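Local coordinates for protein nuclease NucT (Helicobacter pylori, PDB 6EHI) that is a nuclease of the PLD-like family, present as two copies in the assembly, each built on a mixed beta sheet flanked by helices, at residues A37-T42 with I104-V109; I46-K51 with I77-K82; Q61-Y66 with K87-K92; L119-W124 with Y133-K138. The protein carries 1 engineered substitution. All blocks are in the same frame, centred on the assembly; numbering follows the deposited sequence.

Contact 1: A37-T42 with I104-V109. Engineered in segment 104-109: Asn106 (natural residue His).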
loop_
_atom_site.group_PDB
_atom_site.type_symbol
_atom_site.label_atom_id
_atom_site.label_comp_id
_atom_site.label_asym_id
_atom_site.label_seq_id
_atom_site.Cartn_x
_atom_site.Cartn_y
_atom_site.Cartn_z
ATOM N N ALA A 37 -3.394 8.476 -7.808
ATOM C CA ALA A 37 -4.449 8.335 -6.793
ATOM C C ALA A 37 -3.781 8.187 -5.464
ATOM O O ALA A 37 -2.941 7.301 -5.348
ATOM C CB ALA A 37 -5.282 7.148 -7.109
ATOM N N ILE A 38 -4.044 9.092 -4.520
ATOM C CA ILE A 38 -3.334 9.118 -3.248
ATOM C C ILE A 38 -4.238 9.397 -2.115
ATOM O O ILE A 38 -4.985 10.349 -2.148
ATOM C CB ILE A 38 -2.184 10.136 -3.349
ATOM C CG1 ILE A 38 -1.236 10.081 -2.138
ATOM C CG2 ILE A 38 -2.662 11.529 -3.739
ATOM C CD1 ILE A 38 -0.500 8.774 -2.009
ATOM N N TYR A 39 -4.115 8.593 -1.039
ATOM C CA TYR A 39 -4.866 8.764 0.184
ATOM C C TYR A 39 -4.466 10.048 0.892
ATOM O O TYR A 39 -5.308 10.960 1.075
ATOM C CB TYR A 39 -4.691 7.528 1.149
ATOM C CG TYR A 39 -5.366 7.756 2.448
ATOM C CD1 TYR A 39 -6.758 7.586 2.564
ATOM C CD2 TYR A 39 -4.643 8.238 3.569
ATOM C CE1 TYR A 39 -7.402 7.847 3.744
ATOM C CE2 TYR A 39 -5.301 8.532 4.740
ATOM C CZ TYR A 39 -6.712 8.357 4.781
ATOM O OH TYR A 39 -7.436 8.569 5.950
ATOM N N SER A 40 -3.175 10.156 1.312
ATOM C CA SER A 40 -2.678 11.352 1.979
ATOM C C SER A 40 -1.429 11.818 1.239
ATOM O O SER A 40 -0.561 11.006 0.941
ATOM C CB SER A 40 -2.348 11.070 3.463
ATOM O OG SER A 40 -1.494 12.054 4.029
ATOM N N PHE A 41 -1.334 13.126 0.975
ATOM C CA PHE A 41 -0.279 13.674 0.193
ATOM C C PHE A 41 0.028 15.066 0.787
ATOM O O PHE A 41 -0.624 16.058 0.501
ATOM C CB PHE A 41 -0.696 13.717 -1.273
ATOM C CG PHE A 41 0.272 14.324 -2.219
ATOM C CD1 PHE A 41 1.588 14.710 -1.849
ATOM C CD2 PHE A 41 -0.149 14.636 -3.492
ATOM C CE1 PHE A 41 2.451 15.310 -2.749
ATOM C CE2 PHE A 41 0.683 15.266 -4.429
ATOM C CZ PHE A 41 2.038 15.540 -4.085
ATOM N N THR A 42 1.051 15.086 1.615
ATOM C CA THR A 42 1.480 16.276 2.327
ATOM C C THR A 42 2.940 16.662 2.023
ATOM O O THR A 42 3.363 17.738 2.370
ATOM C CB THR A 42 1.293 16.096 3.845
ATOM O OG1 THR A 42 2.140 15.014 4.258
ATOM C CG2 THR A 42 -0.182 15.837 4.272
ATOM N N ILE A 104 -12.877 4.740 2.150
ATOM C CA ILE A 104 -11.889 5.673 1.815
ATOM C C ILE A 104 -11.237 5.328 0.467
ATOM O O ILE A 104 -11.348 4.246 -0.064
ATOM C CB ILE A 104 -10.785 5.801 2.900
ATOM C CG1 ILE A 104 -10.175 4.442 3.245
ATOM C CG2 ILE A 104 -11.298 6.539 4.123
ATOM C CD1 ILE A 104 -8.875 4.654 4.030
ATOM N N MET A 105 -10.585 6.323 -0.151
ATOM C CA MET A 105 -9.811 6.086 -1.347
ATOM C C MET A 105 -8.337 5.910 -0.825
ATOM O O MET A 105 -7.648 6.860 -0.564
ATOM C CB MET A 105 -9.923 7.290 -2.342
ATOM C CG MET A 105 -9.534 6.884 -3.779
ATOM S SD MET A 105 -7.889 6.149 -3.976
ATOM C CE MET A 105 -6.847 7.542 -3.660
ATOM N N ASN A 106 -8.008 4.679 -0.510
ATOM C CA ASN A 106 -6.690 4.380 0.136
ATOM C C ASN A 106 -5.587 4.021 -0.801
ATOM O O ASN A 106 -4.450 3.669 -0.314
ATOM C CB ASN A 106 -6.828 3.240 1.081
ATOM C CG ASN A 106 -5.747 3.249 2.120
ATOM O OD1 ASN A 106 -5.465 4.298 2.779
ATOM N ND2 ASN A 106 -5.190 2.055 2.358
ATOM N N GLN A 107 -5.749 4.052 -2.112
ATOM C CA GLN A 107 -4.651 3.834 -2.995
ATOM C C GLN A 107 -3.484 4.817 -2.871
ATOM O O GLN A 107 -3.678 5.960 -2.440
ATOM C CB GLN A 107 -5.115 3.911 -4.454
ATOM C CG GLN A 107 -6.119 2.801 -4.781
ATOM C CD GLN A 107 -6.585 2.846 -6.216
ATOM O OE1 GLN A 107 -6.129 3.719 -7.045
ATOM N NE2 GLN A 107 -7.523 1.981 -6.509
ATOM N N LYS A 108 -2.239 4.360 -3.155
ATOM C CA LYS A 108 -1.081 5.264 -3.269
ATOM C C LYS A 108 -0.401 4.816 -4.573
ATOM O O LYS A 108 0.483 3.968 -4.538
ATOM C CB LYS A 108 -0.098 5.111 -2.078
ATOM C CG LYS A 108 -0.752 5.105 -0.693
ATOM C CD LYS A 108 -1.162 3.762 -0.097
ATOM C CE LYS A 108 -1.400 3.777 1.417
ATOM N NZ LYS A 108 -2.620 4.524 1.780
ATOM N N VAL A 109 -0.818 5.449 -5.676
ATOM C CA VAL A 109 -0.508 4.942 -6.994
ATOM C C VAL A 109 -0.084 6.093 -7.858
ATOM O O VAL A 109 -0.775 7.109 -7.857
ATOM C CB VAL A 109 -1.765 4.263 -7.552
ATOM C CG1 VAL A 109 -1.615 3.950 -9.030
ATOM C CG2 VAL A 109 -2.079 3.003 -6.782
#
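Tyr39 presents its ring to the loop 104-107, CG standing anti to the backbone N (chi1 175°). In the plane of the ring, at its edge, Tyr39 CD1 lies 3.3 Å from Met105 O, a buried carbonyl oxygen without a hydrogen-bond partner. Farther along the rim Ile104 CD1 packs obliquely on Tyr39 CE1 at 3.5 Å. Asn106, engineered in place of the natural histidine, brings OD1 to 3.5 Å from Tyr39 CG, its amide turned 71° from the ring; its ND2 binds Glu134 of the second subunit. Met105 bends at chi2 and chi3 and tucks its methyl against the opposite backbone, with CE 3.3 Å from Ile38 N and beside Ala37 CB. Ile38 crosses Lys108 at about a right angle, CD1 resting 3.7 Å from Lys108 CB. The lysine chain, bent at chi2 and chi4, returns NZ to Asn106 O (2.9 Å), while Asn123 OD1 holds it too. Ala37 and Val109 exchange two antiparallel backbone bonds, and a weak one joins Tyr39 N to Gln107 O. Asn106 and Lys108 occupy the His and Lys positions of the HxK part of the HKD motif, the signature of the PLD family.

Contact 2: I46-K51 with I77-K82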
loop_
_atom_site.group_PDB
_atom_site.type_symbol
_atom_site.label_atom_id
_atom_site.label_comp_id
_atom_site.label_asym_id
_atom_site.label_seq_id
_atom_site.Cartn_x
_atom_site.Cartn_y
_atom_site.Cartn_z
ATOM N N ILE A 46 7.514 16.372 -3.170
ATOM C CA ILE A 46 6.871 15.645 -4.263
ATOM C C ILE A 46 5.904 16.590 -5.027
ATOM O O ILE A 46 5.765 16.435 -6.225
ATOM C CB ILE A 46 6.075 14.420 -3.734
ATOM C CG1 ILE A 46 7.019 13.418 -3.041
ATOM C CG2 ILE A 46 5.436 13.668 -4.886
ATOM C CD1 ILE A 46 6.387 12.307 -2.258
ATOM N N ALA A 47 5.196 17.440 -4.319
ATOM C CA ALA A 47 4.316 18.418 -4.958
ATOM C C ALA A 47 5.140 19.334 -5.896
ATOM O O ALA A 47 4.706 19.663 -6.987
ATOM C CB ALA A 47 3.540 19.240 -3.961
ATOM N N ARG A 48 6.303 19.762 -5.434
ATOM C CA ARG A 48 7.140 20.651 -6.291
ATOM C C ARG A 48 7.541 19.896 -7.522
ATOM O O ARG A 48 7.583 20.463 -8.566
ATOM C CB ARG A 48 8.320 21.250 -5.501
ATOM C CG ARG A 48 7.863 22.425 -4.685
ATOM C CD ARG A 48 9.029 23.266 -4.168
ATOM N NE ARG A 48 9.547 22.631 -2.954
ATOM C CZ ARG A 48 9.025 22.814 -1.740
ATOM N NH1 ARG A 48 7.949 23.595 -1.582
ATOM N NH2 ARG A 48 9.532 22.152 -0.697
ATOM N N ALA A 49 7.762 18.594 -7.424
ATOM C CA ALA A 49 8.140 17.774 -8.559
ATOM C C ALA A 49 7.013 17.677 -9.571
ATOM O O ALA A 49 7.243 17.768 -10.808
ATOM C CB ALA A 49 8.579 16.371 -8.110
ATOM N N ILE A 50 5.776 17.565 -9.078
ATOM C CA ILE A 50 4.582 17.667 -9.919
ATOM C C ILE A 50 4.463 19.017 -10.640
ATOM O O ILE A 50 4.329 19.035 -11.880
ATOM C CB ILE A 50 3.308 17.314 -9.145
ATOM C CG1 ILE A 50 3.293 15.846 -8.748
ATOM C CG2 ILE A 50 2.091 17.635 -9.943
ATOM C CD1 ILE A 50 2.276 15.539 -7.644
ATOM N N LYS A 51 4.585 20.112 -9.885
ATOM C CA LYS A 51 4.607 21.462 -10.472
ATOM C C LYS A 51 5.674 21.579 -11.577
ATOM O O LYS A 51 5.440 22.141 -12.665
ATOM C CB LYS A 51 4.833 22.540 -9.397
ATOM C CG LYS A 51 3.619 22.805 -8.525
ATOM C CD LYS A 51 3.892 23.905 -7.507
ATOM C CE LYS A 51 2.627 24.598 -6.989
ATOM N NZ LYS A 51 2.820 26.090 -6.792
ATOM N N ILE A 77 -3.502 19.496 -2.011
ATOM C CA ILE A 77 -4.556 19.736 -3.003
ATOM C C ILE A 77 -4.727 21.230 -3.321
ATOM O O ILE A 77 -4.796 21.580 -4.479
ATOM C CB ILE A 77 -5.896 18.994 -2.681
ATOM C CG1 ILE A 77 -6.820 19.035 -3.871
ATOM C CG2 ILE A 77 -6.565 19.449 -1.373
ATOM C CD1 ILE A 77 -7.959 18.056 -3.763
ATOM N N GLY A 78 -4.750 22.057 -2.267
ATOM C CA GLY A 78 -4.859 23.501 -2.446
ATOM C C GLY A 78 -3.697 24.121 -3.186
ATOM O O GLY A 78 -3.887 24.955 -4.021
ATOM N N TYR A 79 -2.506 23.631 -2.925
ATOM C CA TYR A 79 -1.248 24.102 -3.523
ATOM C C TYR A 79 -1.239 23.732 -5.008
ATOM O O TYR A 79 -0.749 24.479 -5.800
ATOM C CB TYR A 79 -0.071 23.535 -2.662
ATOM C CG TYR A 79 1.369 23.812 -3.076
ATOM C CD1 TYR A 79 1.914 25.108 -3.029
ATOM C CD2 TYR A 79 2.222 22.761 -3.445
ATOM C CE1 TYR A 79 3.241 25.357 -3.397
ATOM C CE2 TYR A 79 3.549 23.004 -3.800
ATOM C CZ TYR A 79 4.051 24.296 -3.771
ATOM O OH TYR A 79 5.358 24.502 -4.123
ATOM N N LEU A 80 -1.883 22.609 -5.407
ATOM C CA LEU A 80 -1.826 22.158 -6.766
ATOM C C LEU A 80 -3.079 22.416 -7.580
ATOM O O LEU A 80 -3.059 22.349 -8.823
ATOM C CB LEU A 80 -1.500 20.643 -6.773
ATOM C CG LEU A 80 -0.126 20.249 -6.265
ATOM C CD1 LEU A 80 -0.050 18.754 -6.232
ATOM C CD2 LEU A 80 0.881 20.752 -7.284
ATOM N N ASP A 81 -4.163 22.749 -6.922
ATOM C CA ASP A 81 -5.480 22.825 -7.568
ATOM C C ASP A 81 -5.588 23.534 -8.949
ATOM O O ASP A 81 -5.983 22.933 -9.978
ATOM C CB ASP A 81 -6.460 23.467 -6.580
ATOM C CG ASP A 81 -7.843 23.718 -7.176
ATOM O OD1 ASP A 81 -8.278 23.056 -8.149
ATOM O OD2 ASP A 81 -8.535 24.604 -6.620
ATOM N N LYS A 82 -5.248 24.789 -8.964
ATOM C CA LYS A 82 -5.384 25.568 -10.197
ATOM C C LYS A 82 -4.066 25.653 -10.989
ATOM O O LYS A 82 -3.927 26.469 -11.878
ATOM C CB LYS A 82 -5.975 26.969 -9.889
ATOM C CG LYS A 82 -7.496 26.993 -9.667
ATOM C CD LYS A 82 -7.979 28.311 -9.041
ATOM C CE LYS A 82 -9.018 28.071 -7.966
ATOM N NZ LYS A 82 -10.212 27.390 -8.540
#
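The Tyr79 ring carries Lys51 on one face and meets Ala47 and Arg48 at its edge. Lys51 CE sits 3.5 Å above the ring plane, over its centre, and makes a CH-pi contact there. From that point the ammonium group leans outward: NZ is 3.9 Å from the Tyr79 ring centroid and 29° off the ring normal, a cation-pi interaction. A bend at chi4 turns NZ toward the CE1 and CZ side of the ring. The two side chains cross at about a right angle. In the plane of the ring, Ala47 CB touches Tyr79 CE2 at 3.8 Å. Tyr79 OH lies 3.3 Å from Arg48 CG and close to the edge of the guanidinium, whose plane is turned 77° from that of the ring; the charged end of Arg48 is engaged by Asp45 through NH2. With CG anti to the backbone N (chi1 177°), Tyr79 extends from its helix toward helix 44-54.

The remaining contacts are apolar. Leu80 CD2 packs on the aliphatic part of Lys51, 3.6 Å from its CG, and CD1 approaches Ile50 CD1 at 4.2 Å. No hydrogen bond joins the two segments, which are held by side-chain packing and the cation-pi pair.

Leu80 also rests on Ile62 and Tyr64 of strand 59-65, and Ile50 on Val60 of the same strand. Helices 44-54 and 77-80 thus lie next to each other on one face of the sheet, with helix 16-28 packed against Ile46 and Ala49 of the first.

Contact 3: Q61-Y66 with K87-K92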
loop_
_atom_site.group_PDB
_atom_site.type_symbol
_atom_site.label_atom_id
_atom_site.label_comp_id
_atom_site.label_asym_id
_atom_site.label_seq_id
_atom_site.Cartn_x
_atom_site.Cartn_y
_atom_site.Cartn_z
ATOM N N GLN A 61 -2.997 14.469 -13.347
ATOM C CA GLN A 61 -4.311 14.237 -12.738
ATOM C C GLN A 61 -4.059 13.594 -11.356
ATOM O O GLN A 61 -3.206 12.726 -11.247
ATOM C CB GLN A 61 -5.087 13.276 -13.580
ATOM C CG GLN A 61 -5.448 13.901 -14.921
ATOM C CD GLN A 61 -6.057 12.921 -15.901
ATOM O OE1 GLN A 61 -5.552 11.800 -16.063
ATOM N NE2 GLN A 61 -7.195 13.310 -16.516
ATOM N N ILE A 62 -4.704 14.111 -10.336
ATOM C CA ILE A 62 -4.517 13.619 -8.960
ATOM C C ILE A 62 -5.850 13.401 -8.325
ATOM O O ILE A 62 -6.599 14.358 -8.221
ATOM C CB ILE A 62 -3.727 14.652 -8.157
ATOM C CG1 ILE A 62 -2.516 15.135 -8.961
ATOM C CG2 ILE A 62 -3.274 14.041 -6.812
ATOM C CD1 ILE A 62 -1.675 16.140 -8.224
ATOM N N ILE A 63 -6.211 12.158 -7.992
ATOM C CA ILE A 63 -7.400 11.800 -7.175
ATOM C C ILE A 63 -6.954 11.687 -5.719
ATOM O O ILE A 63 -6.074 10.857 -5.422
ATOM C CB ILE A 63 -8.032 10.463 -7.637
ATOM C CG1 ILE A 63 -8.282 10.486 -9.157
ATOM C CG2 ILE A 63 -9.204 10.153 -6.765
ATOM C CD1 ILE A 63 -8.780 9.187 -9.795
ATOM N N TYR A 64 -7.435 12.572 -4.831
ATOM C CA TYR A 64 -7.190 12.510 -3.387
ATOM C C TYR A 64 -8.330 11.857 -2.622
ATOM O O TYR A 64 -9.560 12.073 -2.951
ATOM C CB TYR A 64 -7.060 13.903 -2.884
ATOM C CG TYR A 64 -5.891 14.774 -3.274
ATOM C CD1 TYR A 64 -5.801 15.412 -4.561
ATOM C CD2 TYR A 64 -4.789 14.922 -2.400
ATOM C CE1 TYR A 64 -4.751 16.248 -4.879
ATOM C CE2 TYR A 64 -3.728 15.724 -2.742
ATOM C CZ TYR A 64 -3.699 16.385 -3.970
ATOM O OH TYR A 64 -2.625 17.169 -4.331
ATOM N N ASP A 65 -8.062 11.138 -1.535
ATOM C CA ASP A 65 -9.164 10.744 -0.626
ATOM C C ASP A 65 -10.015 11.973 -0.157
ATOM O O ASP A 65 -9.448 13.013 0.246
ATOM C CB ASP A 65 -8.664 9.958 0.585
ATOM C CG ASP A 65 -9.737 9.684 1.621
ATOM O OD1 ASP A 65 -10.533 8.803 1.356
ATOM O OD2 ASP A 65 -9.777 10.355 2.717
ATOM N N TYR A 66 -11.335 11.802 -0.199
ATOM C CA TYR A 66 -12.253 12.915 0.097
ATOM C C TYR A 66 -12.138 13.351 1.558
ATOM O O TYR A 66 -11.792 14.487 1.848
ATOM C CB TYR A 66 -13.728 12.485 -0.253
ATOM C CG TYR A 66 -14.701 13.597 0.049
ATOM C CD1 TYR A 66 -15.129 13.845 1.351
ATOM C CD2 TYR A 66 -15.058 14.476 -0.947
ATOM C CE1 TYR A 66 -15.971 14.919 1.600
ATOM C CE2 TYR A 66 -15.902 15.535 -0.710
ATOM C CZ TYR A 66 -16.315 15.765 0.564
ATOM O OH TYR A 66 -17.149 16.841 0.809
ATOM N N LYS A 87 -5.154 18.673 -12.899
ATOM C CA LYS A 87 -6.542 18.361 -12.532
ATOM C C LYS A 87 -6.461 17.714 -11.164
ATOM O O LYS A 87 -5.809 16.687 -11.021
ATOM C CB LYS A 87 -7.198 17.356 -13.501
ATOM C CG LYS A 87 -8.698 17.161 -13.211
ATOM C CD LYS A 87 -9.298 15.980 -13.983
ATOM C CE LYS A 87 -10.767 15.694 -13.707
ATOM N NZ LYS A 87 -11.641 16.883 -13.906
ATOM N N VAL A 88 -7.110 18.282 -10.167
ATOM C CA VAL A 88 -7.206 17.610 -8.830
ATOM C C VAL A 88 -8.661 17.357 -8.533
ATOM O O VAL A 88 -9.548 18.141 -8.946
ATOM C CB VAL A 88 -6.511 18.394 -7.707
ATOM C CG1 VAL A 88 -5.082 18.660 -8.039
ATOM C CG2 VAL A 88 -7.288 19.657 -7.365
ATOM N N CYS A 89 -8.976 16.258 -7.828
ATOM C CA CYS A 89 -10.317 15.978 -7.456
ATOM C C CYS A 89 -10.349 15.059 -6.193
ATOM O O CYS A 89 -9.268 14.677 -5.704
ATOM C CB CYS A 89 -11.017 15.374 -8.684
ATOM S SG CYS A 89 -10.354 13.719 -9.129
ATOM N N LEU A 90 -11.519 14.748 -5.679
ATOM C CA LEU A 90 -11.704 14.049 -4.417
ATOM C C LEU A 90 -12.552 12.840 -4.619
ATOM O O LEU A 90 -13.475 12.874 -5.417
ATOM C CB LEU A 90 -12.383 14.974 -3.417
ATOM C CG LEU A 90 -11.689 16.248 -3.006
ATOM C CD1 LEU A 90 -12.611 17.307 -2.363
ATOM C CD2 LEU A 90 -10.554 15.868 -2.085
ATOM N N LEU A 91 -12.298 11.750 -3.886
ATOM C CA LEU A 91 -13.030 10.567 -4.008
ATOM C C LEU A 91 -13.249 9.862 -2.700
ATOM O O LEU A 91 -12.284 9.703 -1.946
ATOM C CB LEU A 91 -12.346 9.703 -5.037
ATOM C CG LEU A 91 -12.930 8.370 -5.396
ATOM C CD1 LEU A 91 -14.349 8.507 -5.989
ATOM C CD2 LEU A 91 -11.998 7.693 -6.357
ATOM N N LYS A 92 -14.499 9.637 -2.308
ATOM C CA LYS A 92 -14.818 8.788 -1.160
ATOM C C LYS A 92 -15.107 7.360 -1.628
ATOM O O LYS A 92 -15.352 7.097 -2.761
ATOM C CB LYS A 92 -15.982 9.324 -0.236
ATOM C CG LYS A 92 -17.351 9.344 -0.838
ATOM C CD LYS A 92 -18.399 9.961 0.138
ATOM C CE LYS A 92 -18.116 11.454 0.382
ATOM N NZ LYS A 92 -19.220 12.389 0.832
#
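Gln61-Asp65 and Lys87-Leu91 are neighbouring parallel strands of the central sheet, joined in the chain by a beta-alpha-beta connection that carries helices 66-69 and 77-80. The strands cross at -31°. Their backbones bond alternately: Ile62 N to Lys87 O, Cys89 N to Ile62 O, the straight Tyr64 N to Cys89 O (2.9 Å, 172°), and Leu91 N to Tyr64 O. The series ends with Tyr66 N on Leu91 O, where the donor stands well above the carbonyl plane as the chain turns into a helix.

On one face Ile63 CG1 touches Cys89 SG at 3.8 Å, and Ile63 CG2 lies 3.6 Å from Leu91 CB, the side chains of Ile63 and Leu91 running side by side and pointing the same way. Helix 142-158 covers Ile63, and Cys89 forms a disulfide with Cys159 just beyond that helix. On the other face the ring edge of Tyr64 meets Val88, Tyr64 CE1 lying 4.0 Å from Val88 CB. The carbonyl oxygen of Cys89 also lies in the plane of that ring.

Tyr66 CD2 packs obliquely on Leu90 CB (3.7 Å), while Lys92 CE stands 3.9 Å above the Tyr66 ring plane, offset toward the rim, with its NZ in a cation-pi contact.

Asp65, at the N-cap of helix 66-69, bonds Ser68 N through OD2 and holds Met105 N through OD1, completing a parallel beta-alpha-beta unit of the PLD-like fold.

Contact 4: L119-W124 with Y133-K138. With ACT (acetate ion), chain M.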
loop_
_atom_site.group_PDB
_atom_site.type_symbol
_atom_site.label_atom_id
_atom_site.label_comp_id
_atom_site.label_asym_id
_atom_site.label_seq_id
_atom_site.Cartn_x
_atom_site.Cartn_y
_atom_site.Cartn_z
ATOM N N LEU A 119 3.362 1.612 -6.920
ATOM C CA LEU A 119 2.337 1.306 -5.941
ATOM C C LEU A 119 2.912 0.752 -4.647
ATOM O O LEU A 119 4.072 0.565 -4.554
ATOM C CB LEU A 119 1.256 0.361 -6.539
ATOM C CG LEU A 119 1.696 -1.032 -6.991
ATOM C CD1 LEU A 119 1.866 -2.020 -5.837
ATOM C CD2 LEU A 119 0.703 -1.628 -7.913
ATOM N N GLY A 120 2.110 0.503 -3.617
ATOM C CA GLY A 120 2.688 0.102 -2.331
ATOM C C GLY A 120 1.925 0.739 -1.170
ATOM O O GLY A 120 0.726 1.067 -1.296
ATOM N N SER A 121 2.571 0.824 -0.031
ATOM C CA SER A 121 1.911 1.195 1.223
ATOM C C SER A 121 2.082 2.627 1.588
ATOM O O SER A 121 1.401 3.067 2.504
ATOM C CB SER A 121 2.480 0.330 2.375
ATOM O OG SER A 121 3.895 0.492 2.570
ATOM N N ALA A 122 2.990 3.325 0.927
ATOM C CA ALA A 122 3.449 4.599 1.479
ATOM C C ALA A 122 2.519 5.763 1.016
ATOM O O ALA A 122 2.497 6.066 -0.135
ATOM C CB ALA A 122 4.836 4.908 0.998
ATOM N N ASN A 123 1.965 6.467 2.005
ATOM C CA ASN A 123 1.373 7.760 1.760
ATOM C C ASN A 123 2.469 8.742 1.425
ATOM O O ASN A 123 3.688 8.483 1.699
ATOM C CB ASN A 123 0.545 8.200 2.944
ATOM C CG ASN A 123 -0.739 7.336 3.100
ATOM O OD1 ASN A 123 -1.447 7.092 2.090
ATOM N ND2 ASN A 123 -1.085 6.931 4.337
ATOM N N TRP A 124 2.111 9.812 0.745
ATOM C CA TRP A 124 3.095 10.789 0.216
ATOM C C TRP A 124 3.262 11.878 1.254
ATOM O O TRP A 124 2.787 12.982 1.121
ATOM C CB TRP A 124 2.715 11.312 -1.166
ATOM C CG TRP A 124 2.796 10.285 -2.267
ATOM C CD1 TRP A 124 2.984 8.965 -2.103
ATOM C CD2 TRP A 124 2.572 10.489 -3.633
ATOM N NE1 TRP A 124 3.038 8.371 -3.323
ATOM C CE2 TRP A 124 2.765 9.295 -4.269
ATOM C CE3 TRP A 124 2.283 11.650 -4.419
ATOM C CZ2 TRP A 124 2.629 9.136 -5.648
ATOM C CZ3 TRP A 124 2.265 11.534 -5.742
ATOM C CH2 TRP A 124 2.391 10.282 -6.367
ATOM N N TYR A 133 8.007 1.975 8.428
ATOM C CA TYR A 133 8.199 0.772 7.566
ATOM C C TYR A 133 7.129 0.894 6.460
ATOM O O TYR A 133 5.941 1.098 6.714
ATOM C CB TYR A 133 8.128 -0.572 8.305
ATOM C CG TYR A 133 9.227 -0.767 9.314
ATOM C CD1 TYR A 133 9.126 -0.216 10.606
ATOM C CD2 TYR A 133 10.330 -1.482 9.000
ATOM C CE1 TYR A 133 10.133 -0.444 11.538
ATOM C CE2 TYR A 133 11.349 -1.612 9.898
ATOM C CZ TYR A 133 11.250 -1.105 11.155
ATOM O OH TYR A 133 12.278 -1.247 12.064
ATOM N N GLU A 134 7.571 0.712 5.246
ATOM C CA GLU A 134 6.658 0.792 4.106
ATOM C C GLU A 134 7.226 -0.094 3.068
ATOM O O GLU A 134 8.426 -0.469 3.115
ATOM C CB GLU A 134 6.633 2.227 3.491
ATOM C CG GLU A 134 6.251 3.302 4.461
ATOM C CD GLU A 134 4.758 3.524 4.640
ATOM O OE1 GLU A 134 3.892 2.732 4.194
ATOM O OE2 GLU A 134 4.432 4.469 5.386
ATOM N N VAL A 135 6.464 -0.308 2.036
ATOM C CA VAL A 135 7.004 -0.803 0.790
ATOM C C VAL A 135 6.577 0.081 -0.361
ATOM O O VAL A 135 5.381 0.529 -0.457
ATOM C CB VAL A 135 6.727 -2.277 0.507
ATOM C CG1 VAL A 135 7.426 -3.179 1.509
ATOM C CG2 VAL A 135 5.243 -2.577 0.451
ATOM N N LEU A 136 7.466 0.197 -1.346
ATOM C CA LEU A 136 7.165 0.962 -2.584
ATOM C C LEU A 136 7.634 0.098 -3.745
ATOM O O LEU A 136 8.843 -0.328 -3.757
ATOM C CB LEU A 136 7.864 2.304 -2.573
ATOM C CG LEU A 136 7.390 3.298 -3.615
ATOM C CD1 LEU A 136 7.559 4.705 -3.065
ATOM C CD2 LEU A 136 8.211 3.162 -4.850
ATOM N N LEU A 137 6.748 -0.230 -4.659
ATOM C CA LEU A 137 7.079 -1.036 -5.847
ATOM C C LEU A 137 6.932 -0.239 -7.113
ATOM O O LEU A 137 5.900 0.392 -7.344
ATOM C CB LEU A 137 6.218 -2.265 -5.933
ATOM C CG LEU A 137 6.693 -3.165 -7.118
ATOM C CD1 LEU A 137 7.453 -4.297 -6.499
ATOM C CD2 LEU A 137 5.615 -3.661 -7.990
ATOM N N LYS A 138 7.987 -0.206 -7.895
ATOM C CA LYS A 138 7.996 0.325 -9.266
ATOM C C LYS A 138 7.993 -0.811 -10.251
ATOM O O LYS A 138 8.745 -1.797 -10.058
ATOM C CB LYS A 138 9.251 1.127 -9.485
ATOM C CG LYS A 138 9.396 1.791 -10.833
ATOM C CD LYS A 138 10.723 2.583 -10.872
ATOM C CE LYS A 138 11.062 3.026 -12.280
ATOM N NZ LYS A 138 12.471 3.506 -12.256
HETATM C C ACT M . 3.551 4.339 -2.920
HETATM O O ACT M . 3.559 3.346 -2.095
HETATM O OXT ACT M . 3.387 5.502 -2.513
HETATM C CH3 ACT M . 3.775 4.183 -4.393
HETATM O O HOH W 1 2.262 5.955 4.837
#
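Leu119 and Leu137 form an antiparallel hydrogen-bonded pair, Leu137 N reaching Leu119 O at 2.8 Å, and Ser121 N continues the pairing onto Val135 O. Gly120, Ser121 and Asn123 match the GSxN element that follows the HKD signature in the PLD family. At the backbone angles of Gly120 (phi 142°, psi -159°) a CB would press against the carbonyl O of the residue before and clash with Val135 O, so the position has room for a glycine alone; its CA comes within 3.3 Å of Val135 O.

Ser121 OG, set between the backbone N and the carbonyl carbon (chi1 60°), accepts from Val135 N at 2.7 Å and donates to Glu134 OE1 at 2.8 Å, using the anti lone pair of that oxygen. The hydroxyl therefore continues the strand pairing where the backbone of 119-124 turns away. Glu134 bends at chi2 to bring its carboxylate alongside Ser121 and Ala122. OE2 reaches Asn132 and a water that links it to Asn123 N, tying the loop to the strand a second time.

On another side of the loop an acetate ion, probably from the crystallisation liquor, is held by two N-H groups. Its O accepts from Ala122 N at 3.1 Å. The methyl carbon CH3 packs 3.8 Å from Leu136 CG. Trp124 lies edge-to-face with Phe41 and points its indole edge at the ion, NE1 donating in the ring plane to acetate OXT at 3.0 Å.

Contacts 1, 3 and 4 lie on one mixed sheet in which strands 134-139, 116-120, 108-112, 33-38, 59-65 and 86-91 follow in that order. Contact 1 is the middle one, about 9 Å (centre to centre) from contact 3 and 11 Å from contact 4, themselves about 19 Å apart. Contact 2 joins helices on one face, reaching contact 1 through Phe41 on Ile50 and contact 3 through Ile77 on Val88. Along the chain, contacts 2 and 3 interleave between the segments of contact 1, and contact 4 comes last. The second subunit touches contacts 1, 3 and 4, so the HxK and GSxN elements lie side by side at the subunit boundary, consistent with PLD-family enzymes in which two HKD motifs meet.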